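Local coordinates for protein mRNA transport regulator MTR2 (Candida albicans, PDB 1Q42) that acts in the export of mRNA from the nucleus to the cytoplasm and interacts with MEX67, adopting an NTF2-like fold, at residues S70-I73 / P78-P81; P83-D86 / Q92-W95; T98-H103 / R134-E139; V171-V176 / I182-D187. One frame throughout, in Å; residues are numbered along the deposited sequence.

Interaction 1. Residues S70-I73 / P78-P81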
loop_
_atom_site.group_PDB
_atom_site.type_symbol
_atom_site.label_atom_id
_atom_site.label_comp_id
_atom_site.label_asym_id
_atom_site.label_seq_id
_atom_site.Cartn_x
_atom_site.Cartn_y
_atom_site.Cartn_z
ATOM N N SER A 70 -9.347 -9.529 -1.005
ATOM C CA SER A 70 -9.457 -8.377 -1.899
ATOM C C SER A 70 -9.000 -8.739 -3.317
ATOM O O SER A 70 -8.179 -9.651 -3.500
ATOM C CB SER A 70 -8.643 -7.194 -1.368
ATOM O OG SER A 70 -7.342 -7.590 -0.998
ATOM N N ALA A 71 -9.548 -8.034 -4.306
ATOM C CA ALA A 71 -9.110 -8.135 -5.696
ATOM C C ALA A 71 -7.979 -7.129 -5.844
ATOM O O ALA A 71 -8.194 -5.955 -5.595
ATOM C CB ALA A 71 -10.261 -7.766 -6.652
ATOM N N ILE A 72 -6.781 -7.584 -6.179
ATOM C CA ILE A 72 -5.602 -6.695 -6.268
ATOM C C ILE A 72 -5.001 -6.789 -7.661
ATOM O O ILE A 72 -4.867 -7.908 -8.234
ATOM C CB ILE A 72 -4.536 -7.065 -5.215
ATOM C CG1 ILE A 72 -5.128 -6.969 -3.809
ATOM C CG2 ILE A 72 -3.304 -6.154 -5.353
ATOM C CD1 ILE A 72 -4.236 -7.469 -2.711
ATOM N N ILE A 73 -4.674 -5.628 -8.219
ATOM C CA ILE A 73 -4.046 -5.521 -9.534
ATOM C C ILE A 73 -2.875 -4.584 -9.360
ATOM O O ILE A 73 -3.016 -3.526 -8.770
ATOM C CB ILE A 73 -5.004 -4.946 -10.620
ATOM C CG1 ILE A 73 -6.337 -5.693 -10.643
ATOM C CG2 ILE A 73 -4.280 -4.980 -11.982
ATOM C CD1 ILE A 73 -7.422 -4.945 -11.371
ATOM N N PRO A 78 -3.390 -8.699 -12.504
ATOM C CA PRO A 78 -4.113 -9.164 -11.315
ATOM C C PRO A 78 -3.320 -10.203 -10.544
ATOM O O PRO A 78 -2.586 -11.008 -11.131
ATOM C CB PRO A 78 -5.388 -9.785 -11.887
ATOM C CG PRO A 78 -5.097 -10.027 -13.273
ATOM C CD PRO A 78 -4.129 -9.015 -13.739
ATOM N N ILE A 79 -3.444 -10.156 -9.229
ATOM C CA ILE A 79 -2.966 -11.219 -8.364
ATOM C C ILE A 79 -4.063 -12.288 -8.378
ATOM O O ILE A 79 -5.233 -11.973 -8.186
ATOM C CB ILE A 79 -2.699 -10.679 -6.943
ATOM C CG1 ILE A 79 -1.567 -9.646 -7.021
ATOM C CG2 ILE A 79 -2.361 -11.818 -5.968
ATOM C CD1 ILE A 79 -1.119 -9.054 -5.697
ATOM N N ILE A 80 -3.674 -13.527 -8.663
ATOM C CA ILE A 80 -4.609 -14.646 -8.700
ATOM C C ILE A 80 -4.439 -15.439 -7.397
ATOM O O ILE A 80 -3.323 -15.807 -7.056
ATOM C CB ILE A 80 -4.309 -15.558 -9.921
ATOM C CG1 ILE A 80 -4.436 -14.796 -11.236
ATOM C CG2 ILE A 80 -5.246 -16.761 -9.955
ATOM C CD1 ILE A 80 -3.645 -15.442 -12.376
ATOM N N PRO A 81 -5.534 -15.724 -6.687
ATOM C CA PRO A 81 -5.444 -16.483 -5.437
ATOM C C PRO A 81 -4.880 -17.852 -5.738
ATOM O O PRO A 81 -5.189 -18.391 -6.789
ATOM C CB PRO A 81 -6.893 -16.578 -4.941
ATOM C CG PRO A 81 -7.776 -15.997 -6.014
ATOM C CD PRO A 81 -6.920 -15.400 -7.056
#
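Ile72 and Ile79 meet on the buried face of a small beta hairpin, at the edge of the mixed sheet of this NTF2-like fold. The hairpin pairs strand 70-74 with the short strand 77-78. The two isoleucine side chains lie side by side and point the same way. The branch methyl CG2 of Ile72 touches the terminal CD1 of Ile79 at 3.6 Å. In Ile79, CG1 sits beside the backbone N (chi1 -64°) and the chain runs on extended, which carries CD1 across to Ile72. Both side chains also pack on Phe91 of helix 87-96, so this buried face lies between sheet and helix.

The other face is looser. Ile73 and Pro78 face each other as an antiparallel non-hydrogen-bonded pair, with their CA atoms 4.1 Å apart. Their side chains only graze: Ile73 CG1 stands 4.4 Å from Pro78 CB, and Pro78 is exposed.

One backbone hydrogen bond joins the two segments. Ile79 N donates to Ile72 O over 2.8 Å, nearly straight at 172°. The same oxygen, Ile72 O, is also approached by Pro78 CA at 3.4 Å, in a CH...O contact.

Interaction 2. Residues P83-D86 / Q92-W95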
loop_
_atom_site.group_PDB
_atom_site.type_symbol
_atom_site.label_atom_id
_atom_site.label_comp_id
_atom_site.label_asym_id
_atom_site.label_seq_id
_atom_site.Cartn_x
_atom_site.Cartn_y
_atom_site.Cartn_z
ATOM N N PRO A 83 -4.168 -21.863 -3.956
ATOM C CA PRO A 83 -4.598 -22.700 -2.829
ATOM C C PRO A 83 -3.908 -22.385 -1.487
ATOM O O PRO A 83 -4.604 -22.453 -0.472
ATOM C CB PRO A 83 -4.285 -24.115 -3.321
ATOM C CG PRO A 83 -4.515 -24.025 -4.802
ATOM C CD PRO A 83 -3.902 -22.673 -5.162
ATOM N N GLN A 84 -2.622 -22.012 -1.477
ATOM C CA GLN A 84 -1.891 -21.711 -0.239
ATOM C C GLN A 84 -1.829 -20.234 0.196
ATOM O O GLN A 84 -1.665 -19.947 1.386
ATOM C CB GLN A 84 -0.455 -22.246 -0.362
ATOM C CG GLN A 84 0.291 -22.379 0.956
ATOM C CD GLN A 84 -0.341 -23.362 1.948
ATOM O OE1 GLN A 84 -1.032 -24.326 1.563
ATOM N NE2 GLN A 84 -0.096 -23.116 3.233
ATOM N N GLU A 85 -1.948 -19.300 -0.746
ATOM C CA GLU A 85 -1.753 -17.876 -0.445
ATOM C C GLU A 85 -2.840 -17.012 -1.062
ATOM O O GLU A 85 -3.031 -17.009 -2.276
ATOM C CB GLU A 85 -0.389 -17.390 -0.954
ATOM C CG GLU A 85 0.781 -18.239 -0.518
ATOM C CD GLU A 85 2.102 -17.601 -0.875
ATOM O OE1 GLU A 85 2.208 -17.066 -2.006
ATOM O OE2 GLU A 85 3.012 -17.615 -0.026
ATOM N N ASP A 86 -3.557 -16.276 -0.226
ATOM C CA ASP A 86 -4.590 -15.370 -0.726
ATOM C C ASP A 86 -3.944 -14.131 -1.307
ATOM O O ASP A 86 -2.727 -13.932 -1.218
ATOM C CB ASP A 86 -5.607 -14.981 0.360
ATOM C CG ASP A 86 -4.958 -14.408 1.608
ATOM O OD1 ASP A 86 -5.276 -14.913 2.697
ATOM O OD2 ASP A 86 -4.145 -13.458 1.638
ATOM N N GLN A 92 1.627 -8.636 -0.224
ATOM C CA GLN A 92 2.590 -8.250 0.812
ATOM C C GLN A 92 3.967 -8.803 0.489
ATOM O O GLN A 92 4.981 -8.117 0.679
ATOM C CB GLN A 92 2.139 -8.732 2.189
ATOM C CG GLN A 92 1.062 -7.854 2.799
ATOM C CD GLN A 92 0.369 -8.450 4.013
ATOM O OE1 GLN A 92 0.435 -9.653 4.262
ATOM N NE2 GLN A 92 -0.300 -7.590 4.786
ATOM N N LYS A 93 4.008 -10.020 -0.042
ATOM C CA LYS A 93 5.289 -10.642 -0.411
ATOM C C LYS A 93 5.945 -9.912 -1.594
ATOM O O LYS A 93 7.176 -9.810 -1.679
ATOM C CB LYS A 93 5.077 -12.111 -0.751
ATOM C CG LYS A 93 4.816 -12.987 0.447
ATOM C CD LYS A 93 4.659 -14.455 0.025
ATOM C CE LYS A 93 5.907 -15.270 0.247
ATOM N NZ LYS A 93 5.602 -16.739 0.334
ATOM N N LYS A 94 5.120 -9.397 -2.499
ATOM C CA LYS A 94 5.601 -8.654 -3.657
ATOM C C LYS A 94 6.125 -7.309 -3.219
ATOM O O LYS A 94 7.190 -6.877 -3.657
ATOM C CB LYS A 94 4.473 -8.419 -4.673
ATOM C CG LYS A 94 4.247 -9.580 -5.620
ATOM C CD LYS A 94 2.978 -9.373 -6.452
ATOM C CE LYS A 94 3.212 -9.689 -7.917
ATOM N NZ LYS A 94 3.312 -11.153 -8.151
ATOM N N TRP A 95 5.340 -6.625 -2.393
ATOM C CA TRP A 95 5.673 -5.246 -1.966
ATOM C C TRP A 95 6.909 -5.237 -1.075
ATOM O O TRP A 95 7.738 -4.311 -1.134
ATOM C CB TRP A 95 4.464 -4.574 -1.266
ATOM C CG TRP A 95 4.690 -3.124 -1.031
ATOM C CD1 TRP A 95 4.979 -2.513 0.154
ATOM C CD2 TRP A 95 4.717 -2.095 -2.030
ATOM N NE1 TRP A 95 5.197 -1.167 -0.050
ATOM C CE2 TRP A 95 5.026 -0.882 -1.378
ATOM C CE3 TRP A 95 4.489 -2.071 -3.413
ATOM C CZ2 TRP A 95 5.117 0.344 -2.057
ATOM C CZ3 TRP A 95 4.585 -0.853 -4.090
ATOM C CH2 TRP A 95 4.892 0.337 -3.411
#
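A surface salt bridge joins the loop that leads into helix 87-96 to the second turn of that helix, in the helical layer that packs against the sheet of this NTF2-like fold. Glu85 lies in the loop and Lys93 on the helix. Their CA atoms are 10.1 Å apart, so the backbones stay well separated and the long side chains span the gap.

Glu85 reaches out with an extended chain beyond CG. Lys93 starts extended but bends at its third torsion (chi3 100°), which turns the ammonium end onto the carboxylate. The two side chains cross at about a right angle. The bridge is one-sided: Glu85 OE2 takes the charged bond, while Glu85 OE1 stays 4.1 Å from Lys93 NZ. The aliphatic part of the lysine also lies near the acid, with Lys93 CD 3.6 Å from Glu85 OE2. The contact is small, burying 74 Å² in all.

The helix start has its own bonds. Asp86 is the N-cap of the helix, and its OD2 accepts from Leu89 N and pairs with Arg68. Glu85 O receives Gln90 NE2. The salt bridge thus adds a side-chain tie beside the capped helix start. Lys93 NZ donates to Glu85 OE2 at 2.8 Å, on the syn lone pair.

Interaction 3. Residues T98-H103 / R134-E139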
loop_
_atom_site.group_PDB
_atom_site.type_symbol
_atom_site.label_atom_id
_atom_site.label_comp_id
_atom_site.label_asym_id
_atom_site.label_seq_id
_atom_site.Cartn_x
_atom_site.Cartn_y
_atom_site.Cartn_z
ATOM N N THR A 98 10.283 -4.475 -2.731
ATOM C CA THR A 98 10.651 -3.116 -3.137
ATOM C C THR A 98 11.599 -2.492 -2.113
ATOM O O THR A 98 11.557 -2.822 -0.929
ATOM C CB THR A 98 9.410 -2.179 -3.311
ATOM O OG1 THR A 98 8.709 -2.003 -2.062
ATOM C CG2 THR A 98 8.380 -2.759 -4.266
ATOM N N PRO A 99 12.436 -1.558 -2.549
ATOM C CA PRO A 99 13.147 -0.719 -1.586
ATOM C C PRO A 99 12.134 0.097 -0.802
ATOM O O PRO A 99 10.978 0.232 -1.207
ATOM C CB PRO A 99 14.029 0.189 -2.460
ATOM C CG PRO A 99 13.988 -0.424 -3.836
ATOM C CD PRO A 99 12.719 -1.176 -3.944
ATOM N N LEU A 100 12.572 0.658 0.318
ATOM C CA LEU A 100 11.691 1.487 1.114
ATOM C C LEU A 100 11.126 2.591 0.227
ATOM O O LEU A 100 11.840 3.142 -0.585
ATOM C CB LEU A 100 12.460 2.128 2.266
ATOM C CG LEU A 100 11.643 2.951 3.264
ATOM C CD1 LEU A 100 10.564 2.091 3.909
ATOM C CD2 LEU A 100 12.566 3.562 4.307
ATOM N N SER A 101 9.855 2.902 0.425
ATOM C CA SER A 101 9.136 3.878 -0.372
ATOM C C SER A 101 8.702 5.095 0.444
ATOM O O SER A 101 8.563 5.046 1.678
ATOM C CB SER A 101 7.910 3.213 -1.000
ATOM O OG SER A 101 7.077 2.613 -0.011
ATOM N N SER A 102 8.455 6.188 -0.267
ATOM C CA SER A 102 7.891 7.401 0.320
ATOM C C SER A 102 6.884 8.007 -0.672
ATOM O O SER A 102 7.271 8.560 -1.707
ATOM C CB SER A 102 8.997 8.387 0.641
ATOM O OG SER A 102 8.474 9.623 1.114
ATOM N N HIS A 103 5.600 7.844 -0.369
ATOM C CA HIS A 103 4.487 8.354 -1.181
ATOM C C HIS A 103 4.054 9.724 -0.659
ATOM O O HIS A 103 4.053 9.973 0.556
ATOM C CB HIS A 103 3.248 7.451 -1.060
ATOM C CG HIS A 103 3.345 6.124 -1.758
ATOM N ND1 HIS A 103 3.933 5.012 -1.185
ATOM C CD2 HIS A 103 2.883 5.723 -2.969
ATOM C CE1 HIS A 103 3.837 3.988 -2.023
ATOM N NE2 HIS A 103 3.189 4.391 -3.106
ATOM N N ARG A 134 20.125 -0.901 0.259
ATOM C CA ARG A 134 19.556 -1.700 1.339
ATOM C C ARG A 134 18.096 -2.066 1.035
ATOM O O ARG A 134 17.363 -1.275 0.432
ATOM C CB ARG A 134 19.623 -0.933 2.660
ATOM C CG ARG A 134 21.052 -0.766 3.191
ATOM C CD ARG A 134 21.104 -0.194 4.583
ATOM N NE ARG A 134 20.517 1.141 4.640
ATOM C CZ ARG A 134 21.077 2.242 4.151
ATOM N NH1 ARG A 134 20.445 3.397 4.261
ATOM N NH2 ARG A 134 22.271 2.215 3.557
ATOM N N ASN A 135 17.694 -3.266 1.453
ATOM C CA ASN A 135 16.292 -3.687 1.375
ATOM C C ASN A 135 15.521 -3.143 2.584
ATOM O O ASN A 135 16.063 -2.336 3.347
ATOM C CB ASN A 135 16.174 -5.214 1.222
ATOM C CG ASN A 135 16.587 -5.982 2.472
ATOM O OD1 ASN A 135 16.649 -5.426 3.570
ATOM N ND2 ASN A 135 16.853 -7.273 2.308
ATOM N N ARG A 136 14.263 -3.554 2.756
ATOM C CA ARG A 136 13.423 -2.964 3.795
ATOM C C ARG A 136 13.769 -3.441 5.193
ATOM O O ARG A 136 13.339 -2.840 6.162
ATOM C CB ARG A 136 11.935 -3.210 3.526
ATOM C CG ARG A 136 11.381 -2.310 2.453
ATOM C CD ARG A 136 10.013 -2.776 1.948
ATOM N NE ARG A 136 9.445 -1.856 0.972
ATOM C CZ ARG A 136 8.551 -0.926 1.224
ATOM N NH1 ARG A 136 8.125 -0.697 2.461
ATOM N NH2 ARG A 136 8.102 -0.166 0.214
ATOM N N LEU A 137 14.533 -4.520 5.289
ATOM C CA LEU A 137 15.047 -4.979 6.575
ATOM C C LEU A 137 16.453 -4.437 6.863
ATOM O O LEU A 137 17.074 -4.840 7.838
ATOM C CB LEU A 137 15.044 -6.505 6.617
ATOM C CG LEU A 137 13.704 -7.189 6.327
ATOM C CD1 LEU A 137 13.875 -8.695 6.414
ATOM C CD2 LEU A 137 12.592 -6.727 7.255
ATOM N N GLY A 138 16.940 -3.525 6.018
ATOM C CA GLY A 138 18.210 -2.847 6.234
ATOM C C GLY A 138 19.446 -3.620 5.801
ATOM O O GLY A 138 20.568 -3.264 6.180
ATOM N N GLU A 139 19.252 -4.648 4.983
ATOM C CA GLU A 139 20.319 -5.568 4.601
ATOM C C GLU A 139 20.844 -5.249 3.205
ATOM O O GLU A 139 20.073 -4.916 2.312
ATOM C CB GLU A 139 19.803 -7.012 4.638
ATOM C CG GLU A 139 19.198 -7.419 5.977
ATOM C CD GLU A 139 18.245 -8.598 5.871
ATOM O OE1 GLU A 139 17.865 -9.147 6.931
ATOM O OE2 GLU A 139 17.880 -8.989 4.740
HETATM O O HOH W 1 13.032 -4.611 0.397
HETATM O O HOH W 2 15.403 0.347 1.375
#
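The guanidinium of Arg136 lies with one face against the backbone of Leu100, whose CA sits 3.9 Å above the plane, over its centre. At its edge are Thr98 O, in the plane, and the hydroxyls of Thr98 and Ser101, near it. The arginine belongs to a type I turn, Asn135 to Gly138, in a loop between strands of the NTF2-like fold. Its chain is extended from CG to NE and runs alongside Thr98, toward the start of strand 101-113.

Arg136 NH2 donates to Thr98 OG1 and to Ser101 OG, each at 3.0 Å and each about 20° out of the guanidinium plane. NE makes weak bonds to Thr98 O and OG1. Outside the segments, NH1 donates to Leu40 O and bonds Tyr58 OH. Thr98 OG1 also bonds Trp95 O, and Ser101 OG bonds Asp41. The buried guanidinium is thus gripped from several sides.

Two waters bridge the backbones, one from Thr98 O to Arg136 N, the other from Leu100 N to Arg134 O. Asn135 OD1 accepts from Leu137 N at 2.9 Å, an Asx turn, and from Glu139 N on the opposite face of the amide. Asn135 ND2 donates to Glu139 OE2 at 3.1 Å, nearly straight at 174°.

Interaction 4. Residues V171-V176 / I182-D187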
loop_
_atom_site.group_PDB
_atom_site.type_symbol
_atom_site.label_atom_id
_atom_site.label_comp_id
_atom_site.label_asym_id
_atom_site.label_seq_id
_atom_site.Cartn_x
_atom_site.Cartn_y
_atom_site.Cartn_z
ATOM N N VAL A 171 -11.862 0.177 -3.838
ATOM C CA VAL A 171 -13.251 0.047 -3.427
ATOM C C VAL A 171 -13.191 -0.391 -1.958
ATOM O O VAL A 171 -12.607 -1.427 -1.643
ATOM C CB VAL A 171 -14.019 -0.959 -4.283
ATOM C CG1 VAL A 171 -15.483 -0.996 -3.853
ATOM C CG2 VAL A 171 -13.905 -0.602 -5.769
ATOM N N VAL A 172 -13.755 0.423 -1.069
ATOM C CA VAL A 172 -13.554 0.285 0.371
ATOM C C VAL A 172 -14.887 0.281 1.092
ATOM O O VAL A 172 -15.800 0.982 0.693
ATOM C CB VAL A 172 -12.712 1.471 0.936
ATOM C CG1 VAL A 172 -12.282 1.192 2.375
ATOM C CG2 VAL A 172 -11.500 1.755 0.058
ATOM N N ASP A 173 -14.999 -0.502 2.159
ATOM C CA ASP A 173 -16.207 -0.491 2.989
ATOM C C ASP A 173 -16.427 0.908 3.568
ATOM O O ASP A 173 -15.465 1.613 3.861
ATOM C CB ASP A 173 -16.078 -1.503 4.141
ATOM C CG ASP A 173 -16.284 -2.944 3.701
ATOM O OD1 ASP A 173 -16.571 -3.195 2.513
ATOM O OD2 ASP A 173 -16.175 -3.904 4.498
ATOM N N GLU A 174 -17.697 1.274 3.761
ATOM C CA GLU A 174 -18.113 2.611 4.223
ATOM C C GLU A 174 -17.357 3.169 5.432
ATOM O O GLU A 174 -16.972 4.345 5.450
ATOM C CB GLU A 174 -19.595 2.577 4.610
ATOM C CG GLU A 174 -20.555 2.964 3.505
ATOM C CD GLU A 174 -21.999 2.873 3.959
ATOM O OE1 GLU A 174 -22.252 2.226 5.005
ATOM O OE2 GLU A 174 -22.878 3.447 3.275
ATOM N N ASN A 175 -17.194 2.338 6.455
ATOM C CA ASN A 175 -16.615 2.783 7.721
ATOM C C ASN A 175 -15.099 2.792 7.638
ATOM O O ASN A 175 -14.432 1.812 7.974
ATOM C CB ASN A 175 -17.117 1.914 8.874
ATOM C CG ASN A 175 -18.610 2.083 9.113
ATOM O OD1 ASN A 175 -19.339 1.103 9.302
ATOM N ND2 ASN A 175 -19.074 3.328 9.094
ATOM N N VAL A 176 -14.576 3.930 7.192
ATOM C CA VAL A 176 -13.187 4.056 6.770
ATOM C C VAL A 176 -12.253 4.506 7.900
ATOM O O VAL A 176 -11.031 4.517 7.728
ATOM C CB VAL A 176 -13.090 5.016 5.547
ATOM C CG1 VAL A 176 -12.842 6.476 5.971
ATOM C CG2 VAL A 176 -12.032 4.532 4.587
ATOM N N ILE A 182 -10.772 -3.473 5.398
ATOM C CA ILE A 182 -11.886 -2.771 4.770
ATOM C C ILE A 182 -11.775 -2.583 3.251
ATOM O O ILE A 182 -12.776 -2.306 2.592
ATOM C CB ILE A 182 -12.103 -1.396 5.442
ATOM C CG1 ILE A 182 -10.827 -0.556 5.416
ATOM C CG2 ILE A 182 -12.618 -1.581 6.875
ATOM C CD1 ILE A 182 -11.032 0.856 5.823
ATOM N N ILE A 183 -10.582 -2.737 2.689
ATOM C CA ILE A 183 -10.408 -2.552 1.242
ATOM C C ILE A 183 -10.783 -3.829 0.487
ATOM O O ILE A 183 -10.160 -4.872 0.685
ATOM C CB ILE A 183 -8.963 -2.125 0.910
ATOM C CG1 ILE A 183 -8.614 -0.808 1.627
ATOM C CG2 ILE A 183 -8.809 -1.969 -0.614
ATOM C CD1 ILE A 183 -7.144 -0.396 1.566
ATOM N N ASN A 184 -11.826 -3.739 -0.349
ATOM C CA ASN A 184 -12.318 -4.838 -1.184
ATOM C C ASN A 184 -11.561 -5.030 -2.478
ATOM O O ASN A 184 -11.486 -6.131 -3.001
ATOM C CB ASN A 184 -13.797 -4.625 -1.534
ATOM C CG ASN A 184 -14.651 -4.435 -0.293
ATOM O OD1 ASN A 184 -15.082 -3.315 0.021
ATOM N ND2 ASN A 184 -14.838 -5.506 0.448
ATOM N N SER A 185 -11.023 -3.946 -3.012
ATOM C CA SER A 185 -10.219 -4.022 -4.226
ATOM C C SER A 185 -9.211 -2.890 -4.285
ATOM O O SER A 185 -9.486 -1.793 -3.813
ATOM C CB SER A 185 -11.097 -4.040 -5.485
ATOM O OG SER A 185 -11.761 -2.820 -5.710
ATOM N N MET A 186 -8.038 -3.194 -4.834
ATOM C CA MET A 186 -6.961 -2.219 -5.028
ATOM C C MET A 186 -6.366 -2.414 -6.415
ATOM O O MET A 186 -5.993 -3.526 -6.802
ATOM C CB MET A 186 -5.855 -2.353 -3.976
ATOM C CG MET A 186 -4.635 -1.441 -4.240
ATOM S SD MET A 186 -3.401 -1.569 -2.966
ATOM C CE MET A 186 -2.696 -3.144 -3.317
ATOM N N ASP A 187 -6.313 -1.319 -7.167
ATOM C CA ASP A 187 -5.663 -1.255 -8.458
ATOM C C ASP A 187 -4.558 -0.200 -8.289
ATOM O O ASP A 187 -4.857 0.975 -8.175
ATOM C CB ASP A 187 -6.710 -0.874 -9.520
ATOM C CG ASP A 187 -6.118 -0.367 -10.813
ATOM O OD1 ASP A 187 -5.010 -0.777 -11.211
ATOM O OD2 ASP A 187 -6.720 0.463 -11.520
#
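Val171 and Ser185 pair near the loop end of a beta hairpin formed by strands 164-173 and 183-192, whose pairing is broken by a classic beta bulge.

The backbone bonds define the bulge. Val171 N donates to Ser185 O at 3.1 Å. Val171 O accepts twice: from Asn184 N at 2.8 Å, nearly along the C=O axis, and from Ser185 N at 3.3 Å, in the carbonyl plane on a lone pair. Asn184 and Ser185 therefore both face Val171, and the register shifts by one residue. Past the bulge, Val172 faces Ile183 as a non-hydrogen-bonded pair. Asp173 N then donates to Ile182 O at 2.9 Å, almost straight (172°).

The apolar contacts centre on Ile182. Its CG1 stands between the backbone N and the carbonyl carbon (chi1 56°), which directs CD1 between two valines. Ile182 CD1 meets Val172 CG1 at 3.7 Å and Val176 CG2 at 4.0 Å, the side chain crossing that of Val176 at about a right angle. Val172 uses its other methyl, CG2, against Ile183 CG1 at 4.2 Å.

Among the polar side chains, Asp173 OD2 forms a salt bridge with Lys67.

Helix 29-40 covers the apolar side: Phe32 packs on Val176 and Ile182, and Phe36 on Ile183 and Met186. Strand 118-129 flanks the 171-173 side through Thr118 and Phe119. Strand 70-74 flanks the other, where Ala71 touches Ser185 and Ile72 touches Met186.

Overall arrangement
The four contacts follow one another along the chain, and none nests in or crosses another. Interaction 1 closes the tight turn between strands 70-74 and 77-78. Interaction 2 closes the next short loop, at helix 87-96, and touches interaction 1 where Ile79 packs on Lys94. Interaction 3 closes a longer loop that holds most of strands 101-113 and 118-129. It meets interaction 2 through Trp95, which packs on Ser101, His103 and Arg136. Interaction 4 closes the last hairpin and lies about 26 Å from interaction 3, centre to centre, across the chain's centre. Strand 183-192 then returns beside strand 70-74, joining interactions 4 and 1 in one sheet.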